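Local coordinates for protein PrgA (Enterococcus faecalis, PDB 6Z9K) that provides surface exclusion that protects the cell against unwanted conjugation, extending far outside the cell, with this piece being its metal-binding CAP domain, at residues 12-26 / 38-52. Sequence-based numbering, arbitrary orientation. Where two conformers were deposited one is given.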
loop_
_atom_site.group_PDB
_atom_site.type_symbol
_atom_site.label_atom_id
_atom_site.label_comp_id
_atom_site.label_asym_id
_atom_site.label_seq_id
_atom_site.Cartn_x
_atom_site.Cartn_y
_atom_site.Cartn_z
ATOM N N GLY A 12 10.002 -10.992 -13.703
ATOM C CA GLY A 12 10.136 -10.299 -12.406
ATOM C C GLY A 12 9.150 -9.150 -12.245
ATOM O O GLY A 12 9.094 -8.564 -11.153
ATOM N N HIS A 13 8.370 -8.827 -13.277
ATOM C CA HIS A 13 7.467 -7.647 -13.262
ATOM C C HIS A 13 6.402 -7.925 -12.220
ATOM O O HIS A 13 5.715 -8.951 -12.327
ATOM C CB HIS A 13 6.832 -7.359 -14.630
ATOM C CG HIS A 13 6.151 -6.033 -14.728
ATOM N ND1 HIS A 13 5.013 -5.748 -14.023
ATOM C CD2 HIS A 13 6.418 -4.916 -15.456
ATOM C CE1 HIS A 13 4.613 -4.506 -14.311
ATOM N NE2 HIS A 13 5.457 -3.988 -15.198
ATOM N N LYS A 14 6.235 -7.012 -11.263
ATOM C CA LYS A 14 5.390 -7.274 -10.063
ATOM C C LYS A 14 3.994 -6.675 -10.209
ATOM O O LYS A 14 3.245 -6.727 -9.261
ATOM C CB LYS A 14 6.131 -6.758 -8.832
ATOM C CG LYS A 14 7.238 -7.710 -8.400
ATOM C CD LYS A 14 8.250 -7.094 -7.541
ATOM C CE LYS A 14 9.499 -7.937 -7.340
ATOM N NZ LYS A 14 10.174 -8.278 -8.614
ATOM N N GLY A 15 3.632 -6.211 -11.400
ATOM C CA GLY A 15 2.300 -5.644 -11.647
ATOM C C GLY A 15 1.213 -6.623 -11.241
ATOM O O GLY A 15 1.354 -7.858 -11.440
ATOM N N ILE A 16 0.146 -6.090 -10.688
ATOM C CA ILE A 16 -1.012 -6.901 -10.278
ATOM C C ILE A 16 -1.821 -7.256 -11.512
ATOM O O ILE A 16 -2.163 -6.356 -12.325
ATOM C CB ILE A 16 -1.817 -6.178 -9.186
ATOM C CG1 ILE A 16 -0.919 -5.989 -7.958
ATOM C CG2 ILE A 16 -3.066 -6.968 -8.836
ATOM C CD1 ILE A 16 -1.442 -4.958 -7.040
ATOM N N ASN A 17 -2.164 -8.508 -11.631
ATOM C CA ASN A 17 -2.910 -8.970 -12.835
ATOM C C ASN A 17 -4.407 -8.787 -12.605
ATOM O O ASN A 17 -4.938 -9.361 -11.633
ATOM C CB ASN A 17 -2.587 -10.426 -13.110
ATOM C CG ASN A 17 -1.109 -10.631 -13.354
ATOM O OD1 ASN A 17 -0.554 -9.964 -14.231
ATOM N ND2 ASN A 17 -0.476 -11.489 -12.560
ATOM N N LEU A 18 -5.064 -7.954 -13.411
ATOM C CA LEU A 18 -6.478 -7.654 -13.142
ATOM C C LEU A 18 -7.315 -8.698 -13.844
ATOM O O LEU A 18 -7.076 -9.078 -14.992
ATOM C CB LEU A 18 -6.879 -6.255 -13.603
ATOM C CG LEU A 18 -6.084 -5.127 -12.968
ATOM C CD1 LEU A 18 -6.617 -3.784 -13.432
ATOM C CD2 LEU A 18 -6.086 -5.222 -11.463
ATOM N N PRO A 19 -8.380 -9.153 -13.176
ATOM C CA PRO A 19 -9.310 -10.107 -13.779
ATOM C C PRO A 19 -10.328 -9.390 -14.645
ATOM O O PRO A 19 -10.555 -8.179 -14.495
ATOM C CB PRO A 19 -10.019 -10.680 -12.551
ATOM C CG PRO A 19 -10.057 -9.526 -11.595
ATOM C CD PRO A 19 -8.721 -8.831 -11.781
ATOM N N PRO A 20 -11.008 -10.112 -15.555
ATOM C CA PRO A 20 -12.142 -9.527 -16.257
ATOM C C PRO A 20 -13.223 -9.045 -15.300
ATOM O O PRO A 20 -13.402 -9.643 -14.224
ATOM C CB PRO A 20 -12.669 -10.685 -17.127
ATOM C CG PRO A 20 -11.516 -11.652 -17.222
ATOM C CD PRO A 20 -10.818 -11.529 -15.872
ATOM N N LYS A 21 -13.869 -7.939 -15.657
ATOM C CA LYS A 21 -14.986 -7.319 -14.914
ATOM C C LYS A 21 -14.514 -6.636 -13.650
ATOM O O LYS A 21 -15.345 -6.130 -12.916
ATOM C CB LYS A 21 -16.088 -8.322 -14.564
ATOM C CG LYS A 21 -16.578 -9.089 -15.764
ATOM C CD LYS A 21 -17.786 -9.886 -15.398
ATOM C CE LYS A 21 -18.091 -10.916 -16.436
ATOM N NZ LYS A 21 -19.258 -11.753 -16.079
ATOM N N PHE A 22 -13.223 -6.397 -13.494
ATOM C CA PHE A 22 -12.737 -5.627 -12.335
ATOM C C PHE A 22 -13.166 -4.166 -12.428
ATOM O O PHE A 22 -13.202 -3.600 -13.522
ATOM C CB PHE A 22 -11.222 -5.752 -12.203
ATOM C CG PHE A 22 -10.703 -5.197 -10.890
ATOM C CD1 PHE A 22 -11.037 -5.796 -9.684
ATOM C CD2 PHE A 22 -9.885 -4.081 -10.845
ATOM C CE1 PHE A 22 -10.531 -5.319 -8.479
ATOM C CE2 PHE A 22 -9.449 -3.561 -9.631
ATOM C CZ PHE A 22 -9.735 -4.214 -8.470
ATOM N N SER A 23 -13.523 -3.584 -11.282
ATOM C CA SER A 23 -13.841 -2.148 -11.134
ATOM C C SER A 23 -13.690 -1.793 -9.667
ATOM O O SER A 23 -13.567 -2.723 -8.856
ATOM C CB SER A 23 -15.229 -1.826 -11.611
ATOM O OG SER A 23 -16.182 -2.391 -10.733
ATOM N N ALA A 24 -13.632 -0.504 -9.372
ATOM C CA ALA A 24 -13.424 -0.019 -8.001
ATOM C C ALA A 24 -14.646 -0.374 -7.136
ATOM O O ALA A 24 -14.499 -0.357 -5.913
ATOM C CB ALA A 24 -13.160 1.463 -8.042
ATOM N N ASP A 25 -15.751 -0.793 -7.748
ATOM C CA ASP A 25 -17.004 -1.060 -6.992
ATOM C C ASP A 25 -17.586 -2.386 -7.463
ATOM O O ASP A 25 -18.830 -2.542 -7.469
ATOM C CB ASP A 25 -17.971 0.118 -7.141
ATOM C CG ASP A 25 -18.308 0.499 -8.557
ATOM O OD1 ASP A 25 -17.687 -0.084 -9.461
ATOM O OD2 ASP A 25 -19.246 1.341 -8.751
ATOM N N TYR A 26 -16.741 -3.351 -7.805
ATOM C CA TYR A 26 -17.226 -4.637 -8.364
ATOM C C TYR A 26 -18.176 -5.318 -7.354
ATOM O O TYR A 26 -19.028 -6.134 -7.764
ATOM C CB TYR A 26 -16.062 -5.532 -8.785
ATOM C CG TYR A 26 -15.296 -6.238 -7.684
ATOM C CD1 TYR A 26 -15.795 -7.387 -7.077
ATOM C CD2 TYR A 26 -14.027 -5.813 -7.345
ATOM C CE1 TYR A 26 -15.080 -8.049 -6.093
ATOM C CE2 TYR A 26 -13.308 -6.461 -6.343
ATOM C CZ TYR A 26 -13.830 -7.592 -5.737
ATOM O OH TYR A 26 -13.100 -8.269 -4.786
ATOM N N LEU A 38 -14.647 -13.728 -10.027
ATOM C CA LEU A 38 -13.621 -12.663 -10.120
ATOM C C LEU A 38 -12.560 -12.884 -9.049
ATOM O O LEU A 38 -11.334 -12.767 -9.371
ATOM C CB LEU A 38 -14.243 -11.278 -9.988
ATOM C CG LEU A 38 -13.295 -10.078 -10.085
ATOM C CD1 LEU A 38 -14.032 -8.855 -10.594
ATOM C CD2 LEU A 38 -12.674 -9.738 -8.732
ATOM N N GLU A 39 -13.006 -13.094 -7.811
ATOM C CA GLU A 39 -12.047 -13.184 -6.692
ATOM C C GLU A 39 -11.233 -14.471 -6.842
ATOM O O GLU A 39 -9.991 -14.428 -6.651
ATOM C CB GLU A 39 -12.780 -13.052 -5.371
ATOM C CG GLU A 39 -13.440 -11.713 -5.212
ATOM C CD GLU A 39 -13.959 -11.395 -3.831
ATOM O OE1 GLU A 39 -14.107 -12.363 -3.025
ATOM O OE2 GLU A 39 -14.283 -10.236 -3.614
ATOM N N LYS A 40 -11.861 -15.573 -7.222
ATOM C CA LYS A 40 -11.120 -16.846 -7.351
ATOM C C LYS A 40 -10.075 -16.715 -8.470
ATOM O O LYS A 40 -8.879 -17.102 -8.260
ATOM C CB LYS A 40 -12.078 -17.994 -7.608
ATOM C CG LYS A 40 -11.407 -19.343 -7.764
ATOM C CD LYS A 40 -12.407 -20.397 -8.150
ATOM C CE LYS A 40 -11.768 -21.745 -8.424
ATOM N NZ LYS A 40 -11.798 -22.529 -7.165
ATOM N N THR A 41 -10.462 -16.103 -9.579
ATOM C CA THR A 41 -9.588 -15.902 -10.764
ATOM C C THR A 41 -8.419 -15.004 -10.318
ATOM O O THR A 41 -7.234 -15.284 -10.584
ATOM C CB THR A 41 -10.346 -15.218 -11.912
ATOM O OG1 THR A 41 -11.356 -16.137 -12.325
ATOM C CG2 THR A 41 -9.465 -14.858 -13.085
ATOM N N ALA A 42 -8.740 -13.862 -9.748
ATOM C CA ALA A 42 -7.721 -12.854 -9.448
ATOM C C ALA A 42 -6.733 -13.404 -8.407
ATOM O O ALA A 42 -5.540 -13.098 -8.506
ATOM C CB ALA A 42 -8.362 -11.618 -8.925
ATOM N N LEU A 43 -7.198 -14.111 -7.382
ATOM C CA LEU A 43 -6.241 -14.640 -6.357
ATOM C C LEU A 43 -5.321 -15.696 -6.984
ATOM O O LEU A 43 -4.099 -15.663 -6.740
ATOM C CB LEU A 43 -7.020 -15.213 -5.179
ATOM C CG LEU A 43 -7.726 -14.171 -4.314
ATOM C CD1 LEU A 43 -8.697 -14.824 -3.356
ATOM C CD2 LEU A 43 -6.740 -13.305 -3.543
ATOM N N GLU A 44 -5.872 -16.569 -7.833
ATOM C CA GLU A 44 -5.073 -17.568 -8.574
ATOM C C GLU A 44 -4.009 -16.881 -9.442
ATOM O O GLU A 44 -2.867 -17.316 -9.427
ATOM C CB GLU A 44 -6.013 -18.446 -9.406
ATOM C CG GLU A 44 -5.297 -19.391 -10.364
ATOM C CD GLU A 44 -4.402 -20.436 -9.715
ATOM O OE1 GLU A 44 -4.549 -20.646 -8.489
ATOM O OE2 GLU A 44 -3.577 -21.080 -10.454
ATOM N N MET A 45 -4.386 -15.858 -10.198
ATOM C CA MET A 45 -3.534 -15.218 -11.222
ATOM C C MET A 45 -2.479 -14.331 -10.540
ATOM O O MET A 45 -1.549 -13.900 -11.223
ATOM C CB MET A 45 -4.391 -14.397 -12.195
ATOM C CG MET A 45 -5.255 -15.279 -13.088
ATOM S SD MET A 45 -4.217 -16.320 -14.175
ATOM C CE MET A 45 -4.578 -17.957 -13.555
ATOM N N ASN A 46 -2.608 -14.097 -9.228
ATOM C CA ASN A 46 -1.644 -13.265 -8.467
ATOM C C ASN A 46 -1.025 -14.025 -7.293
ATOM O O ASN A 46 -0.486 -13.361 -6.376
ATOM C CB ASN A 46 -2.344 -12.004 -7.978
ATOM C CG ASN A 46 -2.637 -11.061 -9.116
ATOM O OD1 ASN A 46 -1.717 -10.474 -9.684
ATOM N ND2 ASN A 46 -3.916 -10.948 -9.476
ATOM N N LYS A 47 -1.031 -15.346 -7.295
ATOM C CA LYS A 47 -0.553 -16.101 -6.105
ATOM C C LYS A 47 0.976 -16.119 -6.033
ATOM O O LYS A 47 1.472 -16.259 -4.899
ATOM C CB LYS A 47 -1.163 -17.504 -6.084
ATOM C CG LYS A 47 -0.614 -18.468 -7.105
ATOM C CD LYS A 47 -1.194 -19.859 -7.026
ATOM C CE LYS A 47 -0.350 -20.884 -7.764
ATOM N NZ LYS A 47 -1.117 -22.149 -7.894
ATOM N N ASN A 48 1.672 -16.022 -7.163
ATOM C CA ASN A 48 3.143 -16.184 -7.265
ATOM C C ASN A 48 3.749 -14.794 -7.216
ATOM O O ASN A 48 3.333 -13.964 -7.979
ATOM C CB ASN A 48 3.572 -16.936 -8.519
ATOM C CG ASN A 48 3.008 -18.345 -8.521
ATOM O OD1 ASN A 48 2.115 -18.671 -9.300
ATOM N ND2 ASN A 48 3.423 -19.142 -7.553
ATOM N N PHE A 49 4.640 -14.531 -6.277
ATOM C CA PHE A 49 5.448 -13.285 -6.265
ATOM C C PHE A 49 6.461 -13.322 -7.398
ATOM O O PHE A 49 7.386 -14.157 -7.395
ATOM C CB PHE A 49 6.150 -13.118 -4.930
ATOM C CG PHE A 49 6.838 -11.790 -4.789
ATOM C CD1 PHE A 49 6.134 -10.610 -4.891
ATOM C CD2 PHE A 49 8.186 -11.730 -4.503
ATOM C CE1 PHE A 49 6.766 -9.382 -4.758
ATOM C CE2 PHE A 49 8.811 -10.506 -4.352
ATOM C CZ PHE A 49 8.101 -9.341 -4.494
ATOM N N PRO A 50 6.338 -12.428 -8.399
ATOM C CA PRO A 50 7.244 -12.429 -9.537
ATOM C C PRO A 50 8.654 -12.051 -9.077
ATOM O O PRO A 50 8.797 -11.029 -8.430
ATOM C CB PRO A 50 6.650 -11.395 -10.483
ATOM C CG PRO A 50 5.253 -11.274 -10.027
ATOM C CD PRO A 50 5.310 -11.397 -8.526
ATOM N N THR A 51 9.633 -12.873 -9.425
ATOM C CA THR A 51 11.028 -12.765 -8.909
ATOM C C THR A 51 12.041 -12.677 -10.066
ATOM O O THR A 51 11.932 -13.470 -11.023
ATOM C CB THR A 51 11.293 -13.933 -7.949
ATOM O OG1 THR A 51 11.108 -15.155 -8.667
ATOM C CG2 THR A 51 10.392 -13.905 -6.733
ATOM N N SER A 52 12.961 -11.713 -10.007
ATOM C CA SER A 52 14.125 -11.595 -10.926
ATOM C C SER A 52 15.389 -11.954 -10.147
ATOM O O SER A 52 15.266 -12.252 -8.942
ATOM C CB SER A 52 14.200 -10.208 -11.497
ATOM O OG SER A 52 14.632 -9.287 -10.511
#
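L38, near the middle of helix 32-45, packs its branched end against P19, the turn backbone and the Y26 ring of the extended loop 12-26. CG of L38 lies 3.6 Å from CG of P19, and CD2 sits over one face of the Y26 ring, 3.9 Å from its centroid, a CH-pi contact. Leucine suits the site because its two methyls part: CD2 takes the ring while CD1 meets the backbone of the turn P19-F22. P19, a compact ring, also rests on the small methyl of A42, and F176 of helix 160-176 touches both.

At the rim of its ring, Y26 gives its hydroxyl to OE2 of E39, with OH and OE2 2.6 Å apart. Carboxylate and ring stand nearly perpendicular (87°); Y183 is a second partner of OE2.

The amide of N46 grips the backbone of N17, its donor and acceptor side by side matching that residue's C=O and N-H. OD1 accepts from N17 N at 2.8 Å and ND2 donates to N17 O at 2.9 Å, both nearly straight and on carbonyl lone pairs. ND2 also donates to A42 O, which fixes the amide's rotation. N17 replies with ND2 to M45 O, while its OD1 takes K239 NZ.

K14 suits its place by pairing a long aliphatic chain with a charged end. Its methylenes lie against F49, CE being 3.5 Å from CZ, and the last torsion (chi4 58°) bends NZ to P50 O, 3.1 Å away; G12 O and the carboxylate of D55 share that ammonium. The P50 ring lies against the loop backbone, CB 3.2 Å from H13 O.

Side chains thus hold this loop of the CAP domain: apolar at L38, hydroxyl-to-carboxylate at Y26, amide-to-backbone at N46, and ammonium-to-carbonyl at K14, whose charge D55 answers.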